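Local coordinates for protein sulfur oxygenase/reductase (Halothiobacillus neapolitanus, PDB 6QPA) that probably catalyses the oxygen-dependent conversion of elemental sulfur to oxidised and reduced sulfur products at a mononuclear iron site, at residues A9-K14 / P114-F119; F45-Q50 / M76-V81. All blocks are in the same frame, centred on the assembly; numbering follows the deposited sequence.

Interaction 1 of 2, residues A9-K14 / P114-F119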
loop_
_atom_site.group_PDB
_atom_site.type_symbol
_atom_site.label_atom_id
_atom_site.label_comp_id
_atom_site.label_asym_id
_atom_site.label_seq_id
_atom_site.Cartn_x
_atom_site.Cartn_y
_atom_site.Cartn_z
ATOM N N ALA A 9 47.102 40.340 -2.379
ATOM C CA ALA A 9 46.706 39.730 -3.637
ATOM C C ALA A 9 45.394 38.997 -3.414
ATOM O O ALA A 9 45.256 38.231 -2.450
ATOM C CB ALA A 9 47.791 38.781 -4.170
ATOM N N ILE A 10 44.409 39.273 -4.261
ATOM C CA ILE A 10 43.102 38.640 -4.139
ATOM C C ILE A 10 42.913 37.743 -5.341
ATOM O O ILE A 10 42.676 38.224 -6.451
ATOM C CB ILE A 10 41.958 39.653 -4.023
ATOM C CG1 ILE A 10 42.212 40.552 -2.815
ATOM C CG2 ILE A 10 40.636 38.890 -3.892
ATOM C CD1 ILE A 10 41.142 41.650 -2.590
ATOM N N ASN A 11 43.016 36.436 -5.116
ATOM C CA ASN A 11 42.730 35.456 -6.149
ATOM C C ASN A 11 41.215 35.302 -6.240
ATOM O O ASN A 11 40.578 34.806 -5.305
ATOM C CB ASN A 11 43.416 34.134 -5.814
ATOM C CG ASN A 11 43.439 33.195 -6.975
ATOM O OD1 ASN A 11 42.419 32.618 -7.328
ATOM N ND2 ASN A 11 44.609 33.041 -7.592
ATOM N N MET A 12 40.640 35.736 -7.357
ATOM C CA MET A 12 39.197 35.749 -7.571
ATOM C C MET A 12 38.843 34.653 -8.560
ATOM O O MET A 12 39.403 34.608 -9.663
ATOM C CB MET A 12 38.739 37.103 -8.098
ATOM C CG MET A 12 39.079 38.271 -7.200
ATOM S SD MET A 12 38.860 39.815 -8.098
ATOM C CE MET A 12 39.057 40.984 -6.758
ATOM N N ALA A 13 37.937 33.765 -8.153
ATOM C CA ALA A 13 37.434 32.694 -8.997
ATOM C C ALA A 13 35.948 32.511 -8.735
ATOM O O ALA A 13 35.425 32.933 -7.704
ATOM C CB ALA A 13 38.160 31.371 -8.729
ATOM N N LYS A 14 35.267 31.876 -9.681
ATOM C CA LYS A 14 33.887 31.438 -9.495
ATOM C C LYS A 14 33.852 29.933 -9.693
ATOM O O LYS A 14 34.332 29.426 -10.712
ATOM C CB LYS A 14 32.926 32.168 -10.429
ATOM C CG LYS A 14 32.790 33.653 -10.083
ATOM C CD LYS A 14 31.807 34.353 -10.994
ATOM C CE LYS A 14 31.581 35.796 -10.559
ATOM N NZ LYS A 14 30.997 35.853 -9.171
ATOM N N PRO A 114 41.055 31.820 -12.550
ATOM C CA PRO A 114 41.311 32.828 -11.515
ATOM C C PRO A 114 41.780 34.146 -12.124
ATOM O O PRO A 114 42.313 34.155 -13.231
ATOM C CB PRO A 114 42.423 32.197 -10.676
ATOM C CG PRO A 114 43.230 31.475 -11.688
ATOM C CD PRO A 114 42.204 30.909 -12.691
ATOM N N TRP A 115 41.510 35.243 -11.427
ATOM C CA TRP A 115 42.055 36.553 -11.750
ATOM C C TRP A 115 42.582 37.101 -10.438
ATOM O O TRP A 115 41.846 37.145 -9.452
ATOM C CB TRP A 115 40.983 37.456 -12.364
ATOM C CG TRP A 115 41.455 38.781 -12.869
ATOM C CD1 TRP A 115 41.097 40.012 -12.390
ATOM C CD2 TRP A 115 42.346 39.022 -13.981
ATOM N NE1 TRP A 115 41.709 41.003 -13.135
ATOM C CE2 TRP A 115 42.488 40.420 -14.106
ATOM C CE3 TRP A 115 43.046 38.184 -14.873
ATOM C CZ2 TRP A 115 43.284 41.006 -15.098
ATOM C CZ3 TRP A 115 43.858 38.763 -15.843
ATOM C CH2 TRP A 115 43.963 40.166 -15.953
ATOM N N GLU A 116 43.866 37.456 -10.390
ATOM C CA GLU A 116 44.506 37.777 -9.116
ATOM C C GLU A 116 45.105 39.179 -9.151
ATOM O O GLU A 116 46.311 39.341 -9.403
ATOM C CB GLU A 116 45.578 36.753 -8.754
ATOM C CG GLU A 116 46.004 36.881 -7.294
ATOM C CD GLU A 116 47.100 35.924 -6.917
ATOM O OE1 GLU A 116 48.001 35.711 -7.745
ATOM O OE2 GLU A 116 47.074 35.399 -5.790
ATOM N N PRO A 117 44.307 40.207 -8.880
ATOM C CA PRO A 117 44.845 41.571 -8.814
ATOM C C PRO A 117 45.536 41.830 -7.484
ATOM O O PRO A 117 45.269 41.184 -6.466
ATOM C CB PRO A 117 43.597 42.462 -8.955
ATOM C CG PRO A 117 42.442 41.518 -9.270
ATOM C CD PRO A 117 42.843 40.194 -8.705
ATOM N N TYR A 118 46.422 42.813 -7.511
ATOM C CA TYR A 118 47.123 43.318 -6.337
ATOM C C TYR A 118 46.420 44.563 -5.795
ATOM O O TYR A 118 45.981 45.428 -6.567
ATOM C CB TYR A 118 48.566 43.674 -6.687
ATOM C CG TYR A 118 49.511 42.505 -6.880
ATOM C CD1 TYR A 118 49.993 41.795 -5.786
ATOM C CD2 TYR A 118 49.976 42.149 -8.155
ATOM C CE1 TYR A 118 50.892 40.740 -5.939
ATOM C CE2 TYR A 118 50.882 41.088 -8.317
ATOM C CZ TYR A 118 51.329 40.394 -7.199
ATOM O OH TYR A 118 52.213 39.360 -7.314
ATOM N N PHE A 119 46.320 44.652 -4.460
ATOM C CA PHE A 119 45.608 45.742 -3.812
ATOM C C PHE A 119 46.475 46.419 -2.768
ATOM O O PHE A 119 47.173 45.771 -1.983
ATOM C CB PHE A 119 44.302 45.265 -3.153
ATOM C CG PHE A 119 43.279 44.848 -4.145
ATOM C CD1 PHE A 119 43.312 43.577 -4.675
ATOM C CD2 PHE A 119 42.326 45.744 -4.595
ATOM C CE1 PHE A 119 42.390 43.193 -5.624
ATOM C CE2 PHE A 119 41.407 45.375 -5.547
ATOM C CZ PHE A 119 41.434 44.080 -6.060
HETATM O O HOH W 1 46.017 35.393 -3.198
#
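Ala-9 brings its methyl group obliquely against the Tyr-118 ring, with CB 4.1 Å from CD1, and also close to the carboxylate of Glu-116. A water bridges Ala-9 O and Glu-116 OE2, standing 2.8 Å from that carboxylate oxygen, which is itself an iron ligand. Ile-10 N donates to Pro-117 O over 3.0 Å in a nearly straight bond (N-H...O 169°). The return bond is missing, because Pro-117 has no N-H to offer; Ile-10 O meets instead the CA-H of Glu-116, at 3.3 Å from its CA. CD1 of Ile-10 lies over one face of the Phe-119 ring, 3.6 Å from its CD1. Asn-11 has CG anti to its backbone N (chi1 -166°), and the amide beyond it runs alongside Pro-114, with OD1 3.4 Å from CB of that proline. Met-12 and Trp-115 form an antiparallel hydrogen-bonded pair: Met-12 N donates to Trp-115 O and Met-12 O accepts from Trp-115 N, both at 2.8 Å. The extended Met-12 side chain crosses Pro-117 with its sulfur and meets Phe-119 tip to tip through CE. Glu-116 completes with His-88 and His-92 a facial triad of two histidines and one carboxylate, and the Tyr-118 hydroxyl bonds to His-88 and Glu-89 on the same metal-bearing helix, 85-94. Strand 74-82 pairs with the other edge of 9-14, strand 193-204 flanks 114-119, and Leu-254 of strand 251-259 packs on Ile-10, Met-12 and Phe-119; the Trp-115 ring leads away from 9-14 to meet Lys-292 (cation-pi) and Trp-166 of a neighbouring subunit.

Interaction 2 of 2, residues F45-Q50 / M76-V81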
loop_
_atom_site.group_PDB
_atom_site.type_symbol
_atom_site.label_atom_id
_atom_site.label_comp_id
_atom_site.label_asym_id
_atom_site.label_seq_id
_atom_site.Cartn_x
_atom_site.Cartn_y
_atom_site.Cartn_z
ATOM N N PHE A 45 46.396 35.089 5.257
ATOM C CA PHE A 45 45.443 34.840 4.188
ATOM C C PHE A 45 44.014 34.854 4.721
ATOM O O PHE A 45 43.772 34.754 5.929
ATOM C CB PHE A 45 45.752 33.519 3.456
ATOM C CG PHE A 45 45.448 32.283 4.246
ATOM C CD1 PHE A 45 44.167 31.727 4.240
ATOM C CD2 PHE A 45 46.445 31.655 4.982
ATOM C CE1 PHE A 45 43.873 30.570 4.980
ATOM C CE2 PHE A 45 46.166 30.476 5.723
ATOM C CZ PHE A 45 44.879 29.944 5.723
ATOM N N GLU A 46 43.070 35.001 3.786
ATOM C CA GLU A 46 41.635 34.938 4.049
ATOM C C GLU A 46 41.019 34.114 2.936
ATOM O O GLU A 46 41.189 34.455 1.767
ATOM C CB GLU A 46 40.985 36.330 4.062
ATOM C CG GLU A 46 41.625 37.327 4.981
ATOM C CD GLU A 46 41.136 37.188 6.404
ATOM O OE1 GLU A 46 40.202 36.403 6.618
ATOM O OE2 GLU A 46 41.686 37.856 7.303
ATOM N N GLN A 47 40.353 33.020 3.279
ATOM C CA GLN A 47 39.606 32.240 2.301
ATOM C C GLN A 47 38.129 32.605 2.436
ATOM O O GLN A 47 37.489 32.307 3.455
ATOM C CB GLN A 47 39.841 30.738 2.473
ATOM C CG GLN A 47 39.281 29.910 1.302
ATOM C CD GLN A 47 39.395 28.406 1.511
ATOM O OE1 GLN A 47 39.013 27.882 2.559
ATOM N NE2 GLN A 47 39.911 27.704 0.505
ATOM N N LEU A 48 37.595 33.286 1.426
ATOM C CA LEU A 48 36.239 33.812 1.474
ATOM C C LEU A 48 35.378 33.077 0.456
ATOM O O LEU A 48 35.723 33.021 -0.728
ATOM C CB LEU A 48 36.242 35.308 1.185
ATOM C CG LEU A 48 37.122 36.208 2.048
ATOM C CD1 LEU A 48 37.036 37.655 1.551
ATOM C CD2 LEU A 48 36.670 36.141 3.500
ATOM N N LEU A 49 34.265 32.516 0.915
ATOM C CA LEU A 49 33.303 31.851 0.047
ATOM C C LEU A 49 32.039 32.699 -0.033
ATOM O O LEU A 49 31.485 33.088 0.997
ATOM C CB LEU A 49 32.979 30.438 0.562
ATOM C CG LEU A 49 32.070 29.636 -0.374
ATOM C CD1 LEU A 49 32.777 29.423 -1.715
ATOM C CD2 LEU A 49 31.676 28.291 0.249
ATOM N N GLN A 50 31.584 33.002 -1.244
ATOM C CA GLN A 50 30.405 33.861 -1.362
ATOM C C GLN A 50 29.155 33.148 -0.858
ATOM O O GLN A 50 28.948 31.963 -1.131
ATOM C CB GLN A 50 30.191 34.311 -2.803
ATOM C CG GLN A 50 28.980 35.207 -2.962
ATOM C CD GLN A 50 28.805 35.652 -4.396
ATOM O OE1 GLN A 50 29.391 35.078 -5.311
ATOM N NE2 GLN A 50 28.004 36.671 -4.597
ATOM N N MET A 76 34.676 32.798 -4.998
ATOM C CA MET A 76 35.644 32.307 -4.022
ATOM C C MET A 76 36.852 33.222 -4.108
ATOM O O MET A 76 37.520 33.264 -5.141
ATOM C CB MET A 76 36.025 30.856 -4.279
ATOM C CG MET A 76 36.260 30.080 -2.998
ATOM S SD MET A 76 38.009 29.943 -2.702
ATOM C CE MET A 76 38.426 28.706 -3.947
ATOM N N PHE A 77 37.083 34.003 -3.061
ATOM C CA PHE A 77 38.165 34.980 -3.018
ATOM C C PHE A 77 39.174 34.528 -1.983
ATOM O O PHE A 77 38.814 34.312 -0.823
ATOM C CB PHE A 77 37.674 36.378 -2.624
ATOM C CG PHE A 77 36.930 37.115 -3.702
ATOM C CD1 PHE A 77 36.379 36.452 -4.784
ATOM C CD2 PHE A 77 36.783 38.499 -3.617
ATOM C CE1 PHE A 77 35.679 37.146 -5.764
ATOM C CE2 PHE A 77 36.100 39.205 -4.595
ATOM C CZ PHE A 77 35.542 38.521 -5.679
ATOM N N GLN A 78 40.428 34.422 -2.377
ATOM C CA GLN A 78 41.491 34.084 -1.439
ATOM C C GLN A 78 42.402 35.299 -1.312
ATOM O O GLN A 78 43.067 35.679 -2.277
ATOM C CB GLN A 78 42.259 32.836 -1.889
ATOM C CG GLN A 78 41.455 31.528 -1.782
ATOM C CD GLN A 78 42.166 30.299 -2.374
ATOM O OE1 GLN A 78 42.773 30.366 -3.442
ATOM N NE2 GLN A 78 42.091 29.173 -1.666
ATOM N N TYR A 79 42.393 35.946 -0.149
ATOM C CA TYR A 79 43.394 36.968 0.125
ATOM C C TYR A 79 44.688 36.287 0.504
ATOM O O TYR A 79 44.693 35.441 1.395
ATOM C CB TYR A 79 43.016 37.883 1.291
ATOM C CG TYR A 79 41.807 38.765 1.156
ATOM C CD1 TYR A 79 40.851 38.551 0.177
ATOM C CD2 TYR A 79 41.613 39.807 2.054
ATOM C CE1 TYR A 79 39.736 39.361 0.087
ATOM C CE2 TYR A 79 40.511 40.629 1.977
ATOM C CZ TYR A 79 39.568 40.406 0.996
ATOM O OH TYR A 79 38.461 41.236 0.940
ATOM N N THR A 80 45.787 36.675 -0.120
ATOM C CA THR A 80 47.100 36.402 0.443
ATOM C C THR A 80 47.786 37.735 0.663
ATOM O O THR A 80 47.685 38.635 -0.170
ATOM C CB THR A 80 47.969 35.476 -0.432
ATOM O OG1 THR A 80 48.075 36.018 -1.744
ATOM C CG2 THR A 80 47.347 34.053 -0.495
ATOM N N VAL A 81 48.410 37.874 1.822
ATOM C CA VAL A 81 48.927 39.148 2.308
ATOM C C VAL A 81 50.451 39.069 2.364
ATOM O O VAL A 81 51.014 38.084 2.867
ATOM C CB VAL A 81 48.299 39.477 3.674
ATOM C CG1 VAL A 81 48.692 40.880 4.136
ATOM C CG2 VAL A 81 46.748 39.323 3.554
#
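Glu-46 and Tyr-79 face each other as a hydrogen-bonded antiparallel pair: Glu-46 N donates to Tyr-79 O over 2.9 Å, and Tyr-79 N to Glu-46 O over 2.7 Å. Leu-48 and Phe-77 repeat the exchange two residues on, with Leu-48 N 2.8 Å from Phe-77 O and Phe-77 N bonded in return to Leu-48 O. The carbonyls of Glu-46 and Leu-48 also receive CA-H contacts, from Gln-78 and Met-76. In the intervening pair, Gln-47 and Gln-78 lie side by side with amide planes only 10° apart, but their NE2 atoms, 3.4 Å from each other, are both donors and form no bond. The Tyr-79 ring is met obliquely from two neighbours, by CG of Glu-46 and by CD1 of Leu-48, the latter 3.5 Å from CE1. Its hydroxyl is hydrogen-bonded to His-256 ND1. An alanine in place of Tyr-79 would probably leave His-256 without this partner and open a gap beside the Leu-48 methyl. Glu-46 bends at chi2 (-83°), turning CD from the strand pair; OE2 has a weak hydrogen bond from Trp-308 NE1 and a long, weak ion pair with Arg-309, while OE1 lies close to the Glu-304 carboxylate. Thr-80, whose side chain lies beside the iron site, has OG1 hydrogen-bonded to Trp-82 NE1. Leu-49 CD1 packs 3.8 Å from Met-76 CG. The pair lies between strand 290-305, which bonds to Phe-45, Gln-47 and Leu-49, and strand 7-15 along the far edge of 76-81; Ile-162 of strand 159-167 packs on Leu-48, Phe-77 and Tyr-79.

How the interactions relate
From the N terminus, the chain lays down strand 7-15, then helix 19-27, then strand 42-53, to which strand 74-82 returns in interaction 2, closing the shorter loop. The chain next runs through helix 85-94, carrying both iron-binding histidines, before strand 110-125 returns to strand 7-15 and closes interaction 1 around it. Interaction 2 is thus nested within interaction 1. Strands 7-15 and 74-82 are neighbours, joined by Ala-9 N to Thr-80 O and Met-76 N to Ala-13 O, so the two contacts form four consecutive strands of a curled antiparallel sheet, consistent with the dimeric alpha-beta barrel clan.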